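Local structure of Beta/alpha-amylase (Paenibacillus polymyxa, 3VOC) at residues Gln370-Glu373 against Glu374-Lys378; Ser347-Ala351 against Lys352-Leu356. The protein hydrolyses alpha-1,4-glucosidic linkages of starch, its N-terminal family 14 beta-amylase barrel, the part in this chain, releasing maltose from non-reducing chain ends. All blocks are in the same frame, centred on the assembly; numbering follows the deposited sequence.

Interaction 1: Gln370-Glu373 against Glu374-Lys378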
ATOM      1  N   GLN A 370      -3.734  -3.896 -22.890  1.00 18.56           N
ATOM      2  CA  GLN A 370      -3.672  -5.306 -23.303  1.00 19.63           C
ATOM      3  C   GLN A 370      -2.928  -6.123 -22.254  1.00 18.84           C
ATOM      4  O   GLN A 370      -3.297  -7.263 -21.969  1.00 18.90           O
ATOM      5  CB  GLN A 370      -2.976  -5.455 -24.668  1.00 20.17           C
ATOM      6  CG  GLN A 370      -3.365  -4.395 -25.692  1.00 25.84           C
ATOM      7  CD  GLN A 370      -2.504  -4.405 -26.966  1.00 31.92           C
ATOM      8  OE1 GLN A 370      -1.714  -5.322 -27.199  1.00 35.29           O
ATOM      9  NE2 GLN A 370      -2.666  -3.369 -27.794  1.00 34.59           N
ATOM     10  N   LYS A 371      -1.870  -5.549 -21.677  1.00 18.59           N
ATOM     11  CA  LYS A 371      -1.197  -6.213 -20.564  1.00 18.58           C
ATOM     12  C   LYS A 371      -2.107  -6.368 -19.349  1.00 17.55           C
ATOM     13  O   LYS A 371      -2.149  -7.436 -18.748  1.00 16.78           O
ATOM     14  CB  LYS A 371       0.115  -5.522 -20.183  1.00 19.35           C
ATOM     15  CG  LYS A 371       1.347  -6.356 -20.551  1.00 24.36           C
ATOM     16  CD  LYS A 371       1.495  -7.552 -19.598  1.00 27.82           C
ATOM     17  CE  LYS A 371       2.778  -8.322 -19.840  1.00 31.05           C
ATOM     18  NZ  LYS A 371       2.751  -9.132 -21.105  1.00 33.58           N
ATOM     19  N   ILE A 372      -2.854  -5.313 -19.016  1.00 16.51           N
ATOM     20  CA  ILE A 372      -3.794  -5.383 -17.900  1.00 15.50           C
ATOM     21  C   ILE A 372      -4.832  -6.458 -18.192  1.00 16.30           C
ATOM     22  O   ILE A 372      -5.153  -7.267 -17.323  1.00 16.30           O
ATOM     23  CB  ILE A 372      -4.497  -4.020 -17.605  1.00 15.58           C
ATOM     24  CG1 ILE A 372      -3.469  -2.988 -17.106  1.00 13.63           C
ATOM     25  CG2 ILE A 372      -5.587  -4.202 -16.532  1.00 14.31           C
ATOM     26  CD1 ILE A 372      -3.896  -1.548 -17.333  1.00 14.43           C
ATOM     27  N   GLU A 373      -5.353  -6.456 -19.420  1.00 16.70           N
ATOM     28  CA  GLU A 373      -6.338  -7.447 -19.837  1.00 17.12           C
ATOM     29  C   GLU A 373      -5.830  -8.873 -19.628  1.00 16.88           C
ATOM     30  O   GLU A 373      -6.562  -9.719 -19.124  1.00 16.99           O
ATOM     31  CB  GLU A 373      -6.732  -7.271 -21.307  1.00 17.13           C
ATOM     32  CG  GLU A 373      -7.888  -8.198 -21.710  1.00 18.22           C
ATOM     33  CD  GLU A 373      -8.063  -8.296 -23.212  1.00 21.95           C
ATOM     34  OE1 GLU A 373      -7.043  -8.362 -23.926  1.00 21.99           O
ATOM     35  OE2 GLU A 373      -9.225  -8.319 -23.670  1.00 22.74           O
ATOM     36  N   GLU A 374      -4.586  -9.127 -20.024  1.00 17.26           N
ATOM     37  CA  GLU A 374      -3.967 -10.450 -19.831  1.00 17.61           C
ATOM     38  C   GLU A 374      -3.976 -10.860 -18.352  1.00 17.29           C
ATOM     39  O   GLU A 374      -4.368 -11.979 -18.010  1.00 16.97           O
ATOM     40  CB  GLU A 374      -2.545 -10.469 -20.427  1.00 18.23           C
ATOM     41  CG  GLU A 374      -1.670 -11.660 -20.002  1.00 19.95           C
ATOM     42  CD  GLU A 374      -0.173 -11.321 -19.936  1.00 23.63           C
ATOM     43  OE1 GLU A 374       0.575 -11.965 -19.166  1.00 21.81           O
ATOM     44  OE2 GLU A 374       0.265 -10.413 -20.667  1.00 27.13           O
ATOM     45  N   LYS A 375      -3.570  -9.941 -17.476  1.00 16.30           N
ATOM     46  CA  LYS A 375      -3.478 -10.247 -16.060  1.00 16.45           C
ATOM     47  C   LYS A 375      -4.832 -10.515 -15.423  1.00 16.44           C
ATOM     48  O   LYS A 375      -5.017 -11.550 -14.761  1.00 15.58           O
ATOM     49  CB  LYS A 375      -2.710  -9.142 -15.292  1.00 17.27           C
ATOM     50  CG  LYS A 375      -1.241  -8.938 -15.790  1.00 15.98           C
ATOM     51  CD  LYS A 375      -0.496 -10.270 -15.918  1.00 17.45           C
ATOM     52  CE  LYS A 375       1.017 -10.053 -16.199  1.00 17.41           C
ATOM     53  NZ  LYS A 375       1.721 -11.329 -16.611  1.00 17.23           N
ATOM     54  N   ILE A 376      -5.788  -9.611 -15.637  1.00 15.95           N
ATOM     55  CA  ILE A 376      -7.104  -9.765 -14.991  1.00 16.14           C
ATOM     56  C   ILE A 376      -7.832 -11.045 -15.432  1.00 16.41           C
ATOM     57  O   ILE A 376      -8.557 -11.631 -14.639  1.00 15.89           O
ATOM     58  CB  ILE A 376      -8.008  -8.481 -15.104  1.00 16.03           C
ATOM     59  CG1 ILE A 376      -8.313  -8.123 -16.565  1.00 15.98           C
ATOM     60  CG2 ILE A 376      -7.332  -7.298 -14.387  1.00 14.47           C
ATOM     61  CD1 ILE A 376      -9.209  -6.878 -16.731  1.00 14.47           C
ATOM     62  N   THR A 377      -7.624 -11.472 -16.682  1.00 16.86           N
ATOM     63  CA  THR A 377      -8.284 -12.667 -17.211  1.00 17.84           C
ATOM     64  C   THR A 377      -7.543 -13.966 -16.852  1.00 18.59           C
ATOM     65  O   THR A 377      -8.187 -14.996 -16.652  1.00 18.96           O
ATOM     66  CB  THR A 377      -8.484 -12.624 -18.756  1.00 18.07           C
ATOM     67  OG1 THR A 377      -7.221 -12.431 -19.399  1.00 17.30           O
ATOM     68  CG2 THR A 377      -9.445 -11.493 -19.163  1.00 17.41           C
ATOM     69  N   LYS A 378      -6.206 -13.925 -16.782  1.00 18.99           N
ATOM     70  CA  LYS A 378      -5.416 -15.089 -16.352  1.00 18.88           C
ATOM     71  C   LYS A 378      -5.716 -15.438 -14.896  1.00 18.62           C
ATOM     72  O   LYS A 378      -5.730 -16.609 -14.520  1.00 18.67           O
ATOM     73  CB  LYS A 378      -3.911 -14.830 -16.481  1.00 19.24           C
ATOM     74  CG  LYS A 378      -3.316 -15.138 -17.846  1.00 19.32           C
ATOM     75  CD  LYS A 378      -1.829 -14.760 -17.886  1.00 19.80           C
ATOM     76  CE  LYS A 378      -1.187 -15.099 -19.234  1.00 20.72           C
ATOM     77  NZ  LYS A 378       0.256 -14.664 -19.300  1.00 18.77           N
TER
HETATM   78  O   HOH W   1      -0.463  -8.749 -23.357  1.00 45.29           O
HETATM   79  O   HOH W   2       2.892 -12.407 -20.489  1.00 32.90           O
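Two bends, at chi2 (-73°) and at chi4, fold the chain of Lys-371 so that its end comes close to Glu-374. In Glu-374, CG stands opposite the backbone N (chi1 166°). The two side chains therefore run side by side and point the same way. Lys-371 NZ lies 2.8 Å from Glu-374 OE2, which offers its syn lone pair, in a salt bridge across three residues of the helix. The other oxygen takes two lysines. Glu-374 OE1 is 2.9 Å from Lys-375 NZ and 2.7 Å from Lys-378 NZ. They reach it from opposite faces, both well out of the carboxylate plane. One water donates to Glu-374 OE1 and another to Glu-374 OE2. Lys-375 NZ is shared, for it also binds Asp-343 and Ser-339 of helix 338-352.

Elsewhere the helix backbone pairs regularly. Ile-376 N donates to Ile-372 O at 3.0 Å. Glu-373 O receives two bonds, from Thr-377 N and from Thr-377 OG1, the latter at 2.8 Å, and they arrive from opposite faces of its plane. On the inner face Ile-372 CG2 and Ile-376 CG2 stand 4.2 Å apart, and both side chains pack on Ile-410 of helix 403-411. The polar end of Glu-373 turns to Lys-413.

This is a salt-bridge network on a barrel helix of the (beta/alpha)8 fold, between strands 356-359 and 383-386. Three lysine ammonium groups round one carboxylate would probably keep Glu-374 ionised, and their bonds to both oxygens should restrict its rotation.

Interaction 2: Ser347-Ala351 against Lys352-Leu356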
ATOM      1  N   SER A 347      -0.754 -15.680  -8.603  1.00 17.70           N
ATOM      2  CA  SER A 347      -0.830 -17.152  -8.460  1.00 19.21           C
ATOM      3  C   SER A 347      -0.947 -17.588  -7.001  1.00 18.69           C
ATOM      4  O   SER A 347      -1.732 -18.483  -6.668  1.00 18.57           O
ATOM      5  CB  SER A 347       0.411 -17.826  -9.052  1.00 19.62           C
ATOM      6  OG  SER A 347       0.365 -17.814 -10.467  1.00 24.40           O
ATOM      7  N   ILE A 348      -0.148 -16.968  -6.141  1.00 18.14           N
ATOM      8  CA  ILE A 348      -0.205 -17.275  -4.711  1.00 18.12           C
ATOM      9  C   ILE A 348      -1.564 -16.903  -4.125  1.00 17.91           C
ATOM     10  O   ILE A 348      -2.197 -17.724  -3.449  1.00 17.28           O
ATOM     11  CB  ILE A 348       0.933 -16.602  -3.939  1.00 18.23           C
ATOM     12  CG1 ILE A 348       2.283 -17.137  -4.441  1.00 18.90           C
ATOM     13  CG2 ILE A 348       0.741 -16.795  -2.397  1.00 18.73           C
ATOM     14  CD1 ILE A 348       3.501 -16.354  -3.957  1.00 19.31           C
ATOM     15  N   ALA A 349      -2.013 -15.674  -4.379  1.00 17.45           N
ATOM     16  CA  ALA A 349      -3.338 -15.253  -3.922  1.00 17.14           C
ATOM     17  C   ALA A 349      -4.446 -16.217  -4.383  1.00 17.60           C
ATOM     18  O   ALA A 349      -5.290 -16.628  -3.579  1.00 16.51           O
ATOM     19  CB  ALA A 349      -3.626 -13.835  -4.383  1.00 16.77           C
ATOM     20  N   ASN A 350      -4.446 -16.590  -5.665  1.00 17.73           N
ATOM     21  CA  ASN A 350      -5.482 -17.525  -6.156  1.00 19.57           C
ATOM     22  C   ASN A 350      -5.390 -18.903  -5.529  1.00 19.67           C
ATOM     23  O   ASN A 350      -6.412 -19.499  -5.206  1.00 19.60           O
ATOM     24  CB  ASN A 350      -5.480 -17.653  -7.683  1.00 19.57           C
ATOM     25  CG  ASN A 350      -6.104 -16.449  -8.358  1.00 21.42           C
ATOM     26  OD1 ASN A 350      -6.905 -15.731  -7.754  1.00 22.29           O
ATOM     27  ND2 ASN A 350      -5.734 -16.216  -9.608  1.00 21.60           N
ATOM     28  N   ALA A 351      -4.164 -19.394  -5.350  1.00 20.56           N
ATOM     29  CA  ALA A 351      -3.932 -20.685  -4.678  1.00 21.57           C
ATOM     30  C   ALA A 351      -4.544 -20.689  -3.279  1.00 22.23           C
ATOM     31  O   ALA A 351      -5.018 -21.726  -2.805  1.00 22.99           O
ATOM     32  CB  ALA A 351      -2.446 -20.986  -4.594  1.00 21.64           C
ATOM     33  N   LYS A 352      -4.544 -19.525  -2.632  1.00 22.39           N
ATOM     34  CA  LYS A 352      -5.063 -19.376  -1.267  1.00 22.43           C
ATOM     35  C   LYS A 352      -6.509 -18.905  -1.199  1.00 22.66           C
ATOM     36  O   LYS A 352      -7.090 -18.838  -0.117  1.00 23.65           O
ATOM     37  CB  LYS A 352      -4.176 -18.435  -0.446  1.00 22.27           C
ATOM     38  CG  LYS A 352      -2.749 -18.931  -0.307  1.00 22.78           C
ATOM     39  CD  LYS A 352      -2.007 -18.126   0.727  1.00 22.54           C
ATOM     40  CE  LYS A 352      -0.595 -18.635   0.904  1.00 22.17           C
ATOM     41  NZ  LYS A 352      -0.518 -19.783   1.846  1.00 20.73           N
ATOM     42  N   GLY A 353      -7.107 -18.584  -2.336  1.00 21.91           N
ATOM     43  CA  GLY A 353      -8.463 -18.057  -2.310  1.00 21.58           C
ATOM     44  C   GLY A 353      -8.523 -16.643  -1.754  1.00 21.05           C
ATOM     45  O   GLY A 353      -9.528 -16.255  -1.159  1.00 21.87           O
ATOM     46  N   VAL A 354      -7.453 -15.870  -1.933  1.00 19.14           N
ATOM     47  CA  VAL A 354      -7.484 -14.437  -1.616  1.00 18.32           C
ATOM     48  C   VAL A 354      -7.971 -13.672  -2.844  1.00 17.58           C
ATOM     49  O   VAL A 354      -7.378 -13.777  -3.917  1.00 17.42           O
ATOM     50  CB  VAL A 354      -6.101 -13.921  -1.151  1.00 17.95           C
ATOM     51  CG1 VAL A 354      -6.110 -12.396  -0.957  1.00 17.15           C
ATOM     52  CG2 VAL A 354      -5.690 -14.616   0.159  1.00 18.78           C
ATOM     53  N   ARG A 355      -9.053 -12.913  -2.689  1.00 17.11           N
ATOM     54  CA  ARG A 355      -9.609 -12.127  -3.796  1.00 16.40           C
ATOM     55  C   ARG A 355      -8.614 -11.066  -4.270  1.00 16.53           C
ATOM     56  O   ARG A 355      -8.088 -10.299  -3.455  1.00 16.02           O
ATOM     57  CB  ARG A 355     -10.904 -11.448  -3.373  1.00 17.02           C
ATOM     58  CG  ARG A 355     -12.079 -12.428  -3.085  1.00 17.50           C
ATOM     59  CD  ARG A 355     -13.218 -11.725  -2.371  1.00 18.37           C
ATOM     60  NE  ARG A 355     -13.661 -10.528  -3.093  1.00 19.61           N
ATOM     61  CZ  ARG A 355     -14.609 -10.517  -4.031  1.00 21.32           C
ATOM     62  NH1 ARG A 355     -15.235 -11.637  -4.382  1.00 20.73           N
ATOM     63  NH2 ARG A 355     -14.945  -9.379  -4.618  1.00 21.20           N
ATOM     64  N   LEU A 356      -8.381 -11.025  -5.582  1.00 15.96           N
ATOM     65  CA  LEU A 356      -7.476 -10.054  -6.193  1.00 16.05           C
ATOM     66  C   LEU A 356      -8.172  -8.855  -6.833  1.00 16.42           C
ATOM     67  O   LEU A 356      -9.163  -8.994  -7.565  1.00 15.48           O
ATOM     68  CB  LEU A 356      -6.620 -10.719  -7.262  1.00 15.79           C
ATOM     69  CG  LEU A 356      -5.531 -11.666  -6.803  1.00 16.61           C
ATOM     70  CD1 LEU A 356      -5.234 -12.624  -7.931  1.00 16.65           C
ATOM     71  CD2 LEU A 356      -4.248 -10.907  -6.365  1.00 16.57           C
TER
HETATM   72  O   HOH W   3      -9.029 -13.184  -7.556  1.00 15.81           O
HETATM   73  O   HOH W   4      -8.556 -15.715  -5.630  1.00 26.40           O
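Ala-349 and Leu-356 form the tight part of this turn. Ala-349 CB lies 3.6 Å from Leu-356 CD2 and 4.1 Å from Val-354 CB. The other branch of the leucine, CD1, sits 3.5 Å from Asn-350 OD1, and these two side chains cross at about a right angle.

The backbone closes in a Schellman motif. Val-354 N donates to Ala-349 O at 2.8 Å, and Gly-353 N to Asn-350 O from above the carbonyl plane. Gly-353 carries the positive phi (71°) that ends helix 338-352.

The side of Asn-350 is looser and wetter. One water lies 2.7 Å from Asn-350 OD1 and 2.8 Å from Val-354 O. A second accepts from Leu-356 N. Asn-350 ND2 binds Phe-379 O.

On another flank, facing helix 305-315, Lys-352 lies alongside Ile-348, with CG opposite its own carbonyl carbon (chi1 -61°). That places Lys-352 CG 3.4 Å from Ile-348 O, and further out Lys-352 CE reaches 4.0 Å from Ile-348 CG2. Replacing Lys-352 by an alanine would probably leave Ile-348 CG2 without this neighbour and Ile-348 O less covered.

The contact is a helix C-terminus leading into a barrel strand. Ala-349, Val-354 and Leu-356 pack on Leu-319 on the barrel side, while waters lie among the polar atoms beside Asn-350. Ala-349 O and Asn-350 O, in the last turn, are met by backbone N-H groups, and Lys-352 O is taken by Lys-313 NZ.

Overall arrangement
Both contacts are local and belong to the family 14 barrel. Along the chain, interaction 2 comes first. It closes the turn that ends helix 338-352 and leads into strand 356-359, the seventh barrel strand. The chain then passes to helix 367-378, where interaction 1 spans the final turns before strand 383-386. The two stand in series, and neither nests in nor crosses the other. The centres of interaction 1 and interaction 2 are about 16 Å apart. The nearest atoms of interactions 1 and 2 are about 5 Å apart, without touching. Side chains of each helix bond to the other helix or to the loop just past it. Strand 356-359 connects the two helices in sequence.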